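Local atomic coordinates of cyclohexadienyl dehydratase (Synthetic construct, PDB entry 5JOS), a protein that probably catalyses the dehydration and decarboxylation of prephenate to phenylpyruvate and of arogenate to phenylalanine, using a periplasmic binding protein fold. Residues A[37-40]-A[44-47]; A[48-53]-A[64-69]; A[75-78]-A[82-85]. All blocks are in the same frame, centred on the assembly; numbering follows the deposited sequence.

Overall arrangement
The three contacts follow one another along the chain and all belong to the lobe built on the parallel sheet of strands 63-68, 24-29 and 85-86. Contact 1 is the hairpin 38-39/45-46, which runs directly into helix 48-60; contact 2 packs that helix on strand 63-68, and contact 3 joins helix 74-79 to the loop entering strand 85-86. Centres of contacts 1 and 2 lie about 9 Å apart and those of 2 and 3 about 13 Å, and both pairs touch; contacts 1 and 3 are about 19 Å apart between centres and do not. Together they pack hairpin, helix and loop round one sheet (order 2-1-3), consistent with the two-lobed solute-binding-protein fold.

Contact 1 (A[37-40]-A[44-47]); sequences SYRD and QYTG
Tyr-38 and Thr-46 form the antiparallel hydrogen-bonded pair of a small beta hairpin: Tyr-38 N gives to Thr-46 O at 2.8 Å, and Thr-46 N returns a bond to Tyr-38 O at 2.9 Å. Next comes the non-hydrogen-bonded pair Arg-39 and Tyr-45, and then a third backbone bond, from Asp-40 N to Gln-44 O. Asp-40 suits the mouth of the turn because its short carboxylate reaches back to backbone amides: OD1 takes Gln-44 N at 3.1 Å, from above the carboxylate plane, and also Asp-42 N, an Asx turn. Gly-47, at the N-cap of the following helix, has a positive phi, and a beta carbon here would collide with Ser-37 N.

Beyond the backbone, one side-chain contact is a stacked cation-pi pair. The guanidinium of Arg-39 lies flat on the Tyr-45 ring, planes 14° apart, with CZ 3.9 Å from the ring centroid and NH1 over its centre; a bend at chi2 (-52°) lays the arginine chain alongside the tyrosine, bringing the guanidinium over its ring. With an alanine at Tyr-45, the guanidinium would probably lose this aromatic face and be left able to swing, with a gap opened beside Phe-66. On the other side of the hairpin, the methyl CG2 of Thr-46 sits over one face of the Tyr-38 ring, 3.8 Å from its centroid, a CH-pi contact suited to a beta-branched residue.

Trp-244 of helix 236-245 touches both Tyr-38 and Thr-46. Ser-37 OG bonds to Thr-29 OG1, at the end of strand 24-29, and to Gly-31 N just after it, while Tyr-45 rests on Ile-50 of helix 48-60 and meets the ring of Phe-66 on strand 63-68, with planes at about 40°.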
loop_
_atom_site.group_PDB
_atom_site.type_symbol
_atom_site.label_atom_id
_atom_site.label_comp_id
_atom_site.label_asym_id
_atom_site.label_seq_id
_atom_site.Cartn_x
_atom_site.Cartn_y
_atom_site.Cartn_z
ATOM N N SER A 37 4.979 8.795 2.101
ATOM C CA SER A 37 5.052 10.232 2.030
ATOM C C SER A 37 5.418 10.836 3.335
ATOM O O SER A 37 4.593 10.929 4.233
ATOM C CB SER A 37 3.698 10.786 1.633
ATOM O OG SER A 37 3.718 12.221 1.576
ATOM N N TYR A 38 6.637 11.329 3.425
ATOM C CA TYR A 38 7.119 11.890 4.640
ATOM C C TYR A 38 8.223 12.837 4.370
ATOM O O TYR A 38 8.369 13.272 3.227
ATOM C CB TYR A 38 7.507 10.815 5.640
ATOM C CG TYR A 38 8.568 9.812 5.248
ATOM C CD1 TYR A 38 8.281 8.700 4.412
ATOM C CD2 TYR A 38 9.848 9.883 5.818
ATOM C CE1 TYR A 38 9.259 7.719 4.128
ATOM C CE2 TYR A 38 10.824 8.925 5.509
ATOM C CZ TYR A 38 10.529 7.841 4.682
ATOM O OH TYR A 38 11.544 6.948 4.451
ATOM N N ARG A 39 8.970 13.214 5.408
ATOM C CA ARG A 39 10.059 14.234 5.234
ATOM C C ARG A 39 11.429 13.587 5.525
ATOM O O ARG A 39 11.555 12.880 6.539
ATOM C CB ARG A 39 9.898 15.488 6.138
ATOM C CG ARG A 39 8.588 16.221 6.144
ATOM C CD ARG A 39 8.192 16.534 4.734
ATOM N NE ARG A 39 7.166 17.584 4.662
ATOM C CZ ARG A 39 7.242 18.709 3.925
ATOM N NH1 ARG A 39 8.302 18.981 3.151
ATOM N NH2 ARG A 39 6.243 19.587 3.952
ATOM N N ASP A 40 12.432 13.815 4.650
ATOM C CA ASP A 40 13.838 13.444 4.940
ATOM C C ASP A 40 14.463 14.458 5.948
ATOM O O ASP A 40 13.793 15.466 6.277
ATOM C CB ASP A 40 14.663 13.332 3.633
ATOM C CG ASP A 40 14.889 14.706 2.898
ATOM O OD1 ASP A 40 14.806 15.811 3.528
ATOM O OD2 ASP A 40 15.157 14.633 1.663
ATOM N N GLN A 44 12.503 17.868 3.017
ATOM C CA GLN A 44 12.003 17.631 1.651
ATOM C C GLN A 44 11.142 16.360 1.657
ATOM O O GLN A 44 11.378 15.450 2.461
ATOM C CB GLN A 44 13.164 17.300 0.733
ATOM C CG GLN A 44 14.183 18.408 0.524
ATOM C CD GLN A 44 13.499 19.725 0.238
ATOM O OE1 GLN A 44 13.533 20.638 1.063
ATOM N NE2 GLN A 44 12.827 19.814 -0.911
ATOM N N TYR A 45 10.297 16.210 0.647
ATOM C CA TYR A 45 9.434 15.057 0.555
ATOM C C TYR A 45 10.194 13.812 0.158
ATOM O O TYR A 45 11.031 13.833 -0.724
ATOM C CB TYR A 45 8.324 15.267 -0.459
ATOM C CG TYR A 45 7.260 16.168 0.039
ATOM C CD1 TYR A 45 6.341 15.723 0.975
ATOM C CD2 TYR A 45 7.173 17.492 -0.389
ATOM C CE1 TYR A 45 5.353 16.569 1.474
ATOM C CE2 TYR A 45 6.148 18.326 0.066
ATOM C CZ TYR A 45 5.234 17.846 1.004
ATOM O OH TYR A 45 4.201 18.670 1.456
ATOM N N THR A 46 9.888 12.717 0.827
ATOM C CA THR A 46 10.510 11.449 0.537
ATOM C C THR A 46 9.478 10.334 0.732
ATOM O O THR A 46 8.497 10.501 1.482
ATOM C CB THR A 46 11.796 11.273 1.354
ATOM O OG1 THR A 46 12.426 10.063 0.982
ATOM C CG2 THR A 46 11.585 11.183 2.873
ATOM N N GLY A 47 9.691 9.232 0.013
ATOM C CA GLY A 47 8.885 8.052 0.180
ATOM C C GLY A 47 8.532 7.353 -1.115
ATOM O O GLY A 47 8.754 7.868 -2.217
#

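Contact 2 (A[48-53]-A[64-69]); sequences FDIDVA and VEFVPT
Phe-66 reaches from strand 63-68 to helix 48-60 and has more surface buried here than any other residue of the two segments. With CG beside the backbone N and anti to the carbonyl carbon (chi1 -72°), its ring is directed from the strand toward the helix, which brings CZ and CE1 at the far end to Ile-50 and Ala-53; these two sit three residues apart and so present themselves on the same side of the helix.

Ile-50 uses both of its branches. The methyl CG2 approaches Phe-66 CZ at 3.7 Å, while CD1, at the end of the longer branch, lies 3.8 Å from Phe-66 CE1, so the branched side chain spans the end of the ring. Ala-53 points toward the strand, its CB 3.7 Å from Phe-66 CE1. The small methyl suits a position where a bulky ring comes close to the helix.

Over 48-53 and 64-68 the helix and strand axes run at 143° and approach to 10.2 Å. Strand 24-29, helix 48-60 and strand 63-68 make a beta-alpha-beta crossover, in which two parallel neighbours are linked by a helix laid on the sheet; the hairpin 38-39/45-46 is inserted on the way. Backbone bonds from Glu-65 and Val-67 hold strand 63-68 to strand 24-29.

Val-64 adds a second apolar group from the strand. Its CG2 lies 4.3 Å from Ala-53 CB and also sits over one face of the Phe-66 ring, toward its rim, 3.9 Å above the plane. Away from the strand, Phe-48 and Val-52 pack on Leu-240 of helix 236-245, and Asp-51 forms a salt bridge with Lys-243 of that helix.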
loop_
_atom_site.group_PDB
_atom_site.type_symbol
_atom_site.label_atom_id
_atom_site.label_comp_id
_atom_site.label_asym_id
_atom_site.label_seq_id
_atom_site.Cartn_x
_atom_site.Cartn_y
_atom_site.Cartn_z
ATOM N N PHE A 48 7.900 6.202 -0.944
ATOM C CA PHE A 48 7.398 5.392 -2.041
ATOM C C PHE A 48 6.586 6.168 -3.088
ATOM O O PHE A 48 6.872 6.091 -4.285
ATOM C CB PHE A 48 6.558 4.267 -1.397
ATOM C CG PHE A 48 6.017 3.198 -2.335
ATOM C CD1 PHE A 48 4.929 3.448 -3.149
ATOM C CD2 PHE A 48 6.458 1.914 -2.244
ATOM C CE1 PHE A 48 4.379 2.447 -3.934
ATOM C CE2 PHE A 48 5.931 0.896 -3.048
ATOM C CZ PHE A 48 4.897 1.172 -3.898
ATOM N N ASP A 49 5.543 6.891 -2.655
ATOM C CA ASP A 49 4.723 7.579 -3.617
ATOM C C ASP A 49 5.273 8.946 -4.075
ATOM O O ASP A 49 4.735 9.524 -5.055
ATOM C CB ASP A 49 3.310 7.720 -3.131
ATOM C CG ASP A 49 2.549 6.421 -3.215
ATOM O OD1 ASP A 49 2.751 5.630 -4.178
ATOM O OD2 ASP A 49 1.686 6.188 -2.328
ATOM N N ILE A 50 6.347 9.404 -3.424
ATOM C CA ILE A 50 7.061 10.585 -3.849
ATOM C C ILE A 50 7.874 10.165 -5.011
ATOM O O ILE A 50 7.879 10.892 -6.021
ATOM C CB ILE A 50 7.911 11.170 -2.753
ATOM C CG1 ILE A 50 7.087 11.467 -1.526
ATOM C CG2 ILE A 50 8.726 12.394 -3.215
ATOM C CD1 ILE A 50 5.956 12.447 -1.679
ATOM N N ASP A 51 8.519 8.988 -4.906
ATOM C CA ASP A 51 9.192 8.436 -6.033
ATOM C C ASP A 51 8.191 8.218 -7.206
ATOM O O ASP A 51 8.513 8.448 -8.385
ATOM C CB ASP A 51 9.829 7.099 -5.696
ATOM C CG ASP A 51 11.050 7.210 -4.867
ATOM O OD1 ASP A 51 11.465 8.334 -4.516
ATOM O OD2 ASP A 51 11.684 6.137 -4.639
ATOM N N VAL A 52 7.040 7.622 -6.937
ATOM C CA VAL A 52 6.073 7.320 -8.038
ATOM C C VAL A 52 5.571 8.635 -8.671
ATOM O O VAL A 52 5.480 8.758 -9.858
ATOM C CB VAL A 52 4.844 6.581 -7.469
ATOM C CG1 VAL A 52 3.772 6.351 -8.491
ATOM C CG2 VAL A 52 5.212 5.239 -6.887
ATOM N N ALA A 53 5.262 9.623 -7.846
ATOM C CA ALA A 53 4.815 10.898 -8.338
ATOM C C ALA A 53 5.778 11.475 -9.350
ATOM O O ALA A 53 5.364 11.991 -10.357
ATOM C CB ALA A 53 4.649 11.876 -7.207
ATOM N N VAL A 64 6.838 18.043 -11.425
ATOM C CA VAL A 64 6.001 17.666 -10.290
ATOM C C VAL A 64 5.901 18.829 -9.298
ATOM O O VAL A 64 6.855 19.495 -9.029
ATOM C CB VAL A 64 6.501 16.353 -9.637
ATOM C CG1 VAL A 64 7.806 16.554 -8.909
ATOM C CG2 VAL A 64 5.489 15.823 -8.701
ATOM N N GLU A 65 4.726 19.153 -8.822
ATOM C CA GLU A 65 4.638 20.110 -7.716
ATOM C C GLU A 65 3.849 19.434 -6.596
ATOM O O GLU A 65 2.712 19.012 -6.801
ATOM C CB GLU A 65 3.885 21.348 -8.155
ATOM C CG GLU A 65 3.642 22.338 -7.047
ATOM C CD GLU A 65 2.682 23.449 -7.447
ATOM O OE1 GLU A 65 2.528 23.787 -8.643
ATOM O OE2 GLU A 65 2.082 24.013 -6.528
ATOM N N PHE A 66 4.472 19.281 -5.447
ATOM C CA PHE A 66 3.832 18.692 -4.304
ATOM C C PHE A 66 2.954 19.698 -3.558
ATOM O O PHE A 66 3.406 20.738 -3.164
ATOM C CB PHE A 66 4.901 18.103 -3.406
ATOM C CG PHE A 66 5.500 16.868 -3.985
ATOM C CD1 PHE A 66 4.725 15.731 -4.168
ATOM C CD2 PHE A 66 6.796 16.866 -4.463
ATOM C CE1 PHE A 66 5.250 14.613 -4.782
ATOM C CE2 PHE A 66 7.353 15.718 -5.033
ATOM C CZ PHE A 66 6.567 14.603 -5.205
ATOM N N VAL A 67 1.683 19.395 -3.364
ATOM C CA VAL A 67 0.797 20.339 -2.670
ATOM C C VAL A 67 0.460 19.719 -1.320
ATOM O O VAL A 67 -0.152 18.669 -1.308
ATOM C CB VAL A 67 -0.408 20.594 -3.527
ATOM C CG1 VAL A 67 -1.446 21.516 -2.811
ATOM C CG2 VAL A 67 0.028 21.249 -4.827
ATOM N N PRO A 68 0.916 20.335 -0.185
ATOM C CA PRO A 68 0.622 19.855 1.153
ATOM C C PRO A 68 -0.910 19.712 1.319
ATOM O O PRO A 68 -1.649 20.576 0.886
ATOM C CB PRO A 68 1.140 20.946 2.079
ATOM C CG PRO A 68 2.058 21.825 1.251
ATOM C CD PRO A 68 1.766 21.546 -0.194
ATOM N N THR A 69 -1.368 18.578 1.830
ATOM C CA THR A 69 -2.732 18.439 2.275
ATOM C C THR A 69 -2.652 17.630 3.593
ATOM O O THR A 69 -1.548 17.201 4.011
ATOM C CB THR A 69 -3.611 17.791 1.168
ATOM O OG1 THR A 69 -5.010 17.835 1.493
ATOM C CG2 THR A 69 -3.262 16.409 0.986
#

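Contact 3 (A[75-78]-A[82-85]); sequences MSDL and KFDI
Lys-82 turns the chain back onto the end of helix 74-79: its backbone N gives a nearly straight bond (168°) to Asp-77 O, 3.1 Å away. The bond holds a carbonyl of the last turn of the helix to a loop amide five residues on. The aliphatic part of Lys-82 crosses Asp-77, with CB 4.0 Å from Asp-77 CB. The two charged ends stay apart, NZ being 4.7 Å from Asp-77 OD1, so attraction between them is at most long-range; Asp-77 OD2 bonds instead to Thr-69 and Thr-73.

Phe-83 then fills the corner. Its CG lies between the backbone N and the carbonyl carbon (chi1 41°), which turns the ring toward the helix. CE2 meets Asp-77 CB at 3.6 Å, and CE1 meets Leu-78 CD1 at 3.7 Å, the leucine crossing at about a right angle. A large flat ring suits this place, for it reaches two successive helix residues and also Val-67 and Thr-69. The loop completes a second beta-alpha-beta crossover, from strand 63-68 through helix 74-79 to strand 85-86 across the central strand 24-29.

Asp-84 points away from the helix, where its carboxylate forms salt bridges with Arg-15, Arg-22 and Arg-26. Ile-85 enters the sheet, its backbone bonded to Gly-28 and its side chain packed on Leu-25 and Val-27.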
loop_
_atom_site.group_PDB
_atom_site.type_symbol
_atom_site.label_atom_id
_atom_site.label_comp_id
_atom_site.label_asym_id
_atom_site.label_seq_id
_atom_site.Cartn_x
_atom_site.Cartn_y
_atom_site.Cartn_z
ATOM N N MET A 75 -10.171 15.350 1.126
ATOM C CA MET A 75 -11.256 15.167 0.193
ATOM C C MET A 75 -11.711 16.529 -0.271
ATOM O O MET A 75 -11.983 16.669 -1.457
ATOM C CB MET A 75 -12.444 14.363 0.801
ATOM C CG MET A 75 -12.112 12.911 1.245
ATOM S SD MET A 75 -11.152 12.086 -0.115
ATOM C CE MET A 75 -12.330 12.462 -1.490
ATOM N N SER A 76 -11.795 17.508 0.631
ATOM C CA SER A 76 -12.297 18.827 0.190
ATOM C C SER A 76 -11.245 19.543 -0.653
ATOM O O SER A 76 -11.610 20.176 -1.634
ATOM C CB SER A 76 -12.813 19.696 1.360
ATOM O OG SER A 76 -11.758 19.846 2.244
ATOM N N ASP A 77 -9.955 19.428 -0.316
ATOM C CA ASP A 77 -8.898 19.942 -1.189
ATOM C C ASP A 77 -8.989 19.347 -2.582
ATOM O O ASP A 77 -8.938 20.044 -3.603
ATOM C CB ASP A 77 -7.503 19.663 -0.644
ATOM C CG ASP A 77 -7.195 20.505 0.546
ATOM O OD1 ASP A 77 -7.997 21.405 0.854
ATOM O OD2 ASP A 77 -6.220 20.213 1.246
ATOM N N LEU A 78 -9.176 18.043 -2.641
ATOM C CA LEU A 78 -9.300 17.414 -3.943
ATOM C C LEU A 78 -10.502 17.989 -4.692
ATOM O O LEU A 78 -10.414 18.316 -5.864
ATOM C CB LEU A 78 -9.468 15.910 -3.796
ATOM C CG LEU A 78 -9.622 15.150 -5.135
ATOM C CD1 LEU A 78 -8.363 15.316 -5.945
ATOM C CD2 LEU A 78 -9.897 13.675 -4.997
ATOM N N LYS A 82 -7.315 21.831 -5.608
ATOM C CA LYS A 82 -5.988 22.184 -5.059
ATOM C C LYS A 82 -4.854 21.421 -5.712
ATOM O O LYS A 82 -3.720 21.791 -5.597
ATOM C CB LYS A 82 -5.942 21.893 -3.553
ATOM C CG LYS A 82 -6.191 23.057 -2.620
ATOM C CD LYS A 82 -7.483 23.731 -2.997
ATOM C CE LYS A 82 -7.461 25.232 -2.708
ATOM N NZ LYS A 82 -7.335 25.501 -1.252
ATOM N N PHE A 83 -5.126 20.261 -6.285
ATOM C CA PHE A 83 -4.091 19.439 -6.893
ATOM C C PHE A 83 -4.760 18.505 -7.861
ATOM O O PHE A 83 -5.968 18.399 -7.838
ATOM C CB PHE A 83 -3.239 18.682 -5.859
ATOM C CG PHE A 83 -4.040 18.089 -4.707
ATOM C CD1 PHE A 83 -4.793 16.966 -4.898
ATOM C CD2 PHE A 83 -4.057 18.713 -3.481
ATOM C CE1 PHE A 83 -5.511 16.408 -3.838
ATOM C CE2 PHE A 83 -4.740 18.171 -2.412
ATOM C CZ PHE A 83 -5.483 17.028 -2.599
ATOM N N ASP A 84 -4.000 17.835 -8.707
ATOM C CA ASP A 84 -4.592 17.036 -9.784
ATOM C C ASP A 84 -4.802 15.599 -9.359
ATOM O O ASP A 84 -5.636 14.877 -9.911
ATOM C CB ASP A 84 -3.625 17.036 -10.962
ATOM C CG ASP A 84 -3.376 18.454 -11.522
ATOM O OD1 ASP A 84 -4.365 19.095 -11.857
ATOM O OD2 ASP A 84 -2.233 18.937 -11.533
ATOM N N ILE A 85 -4.016 15.152 -8.372
ATOM C CA ILE A 85 -4.053 13.779 -7.979
ATOM C C ILE A 85 -3.443 13.720 -6.578
ATOM O O ILE A 85 -2.457 14.465 -6.228
ATOM C CB ILE A 85 -3.279 12.936 -8.956
ATOM C CG1 ILE A 85 -3.310 11.448 -8.609
ATOM C CG2 ILE A 85 -1.813 13.356 -8.995
ATOM C CD1 ILE A 85 -2.825 10.555 -9.788
#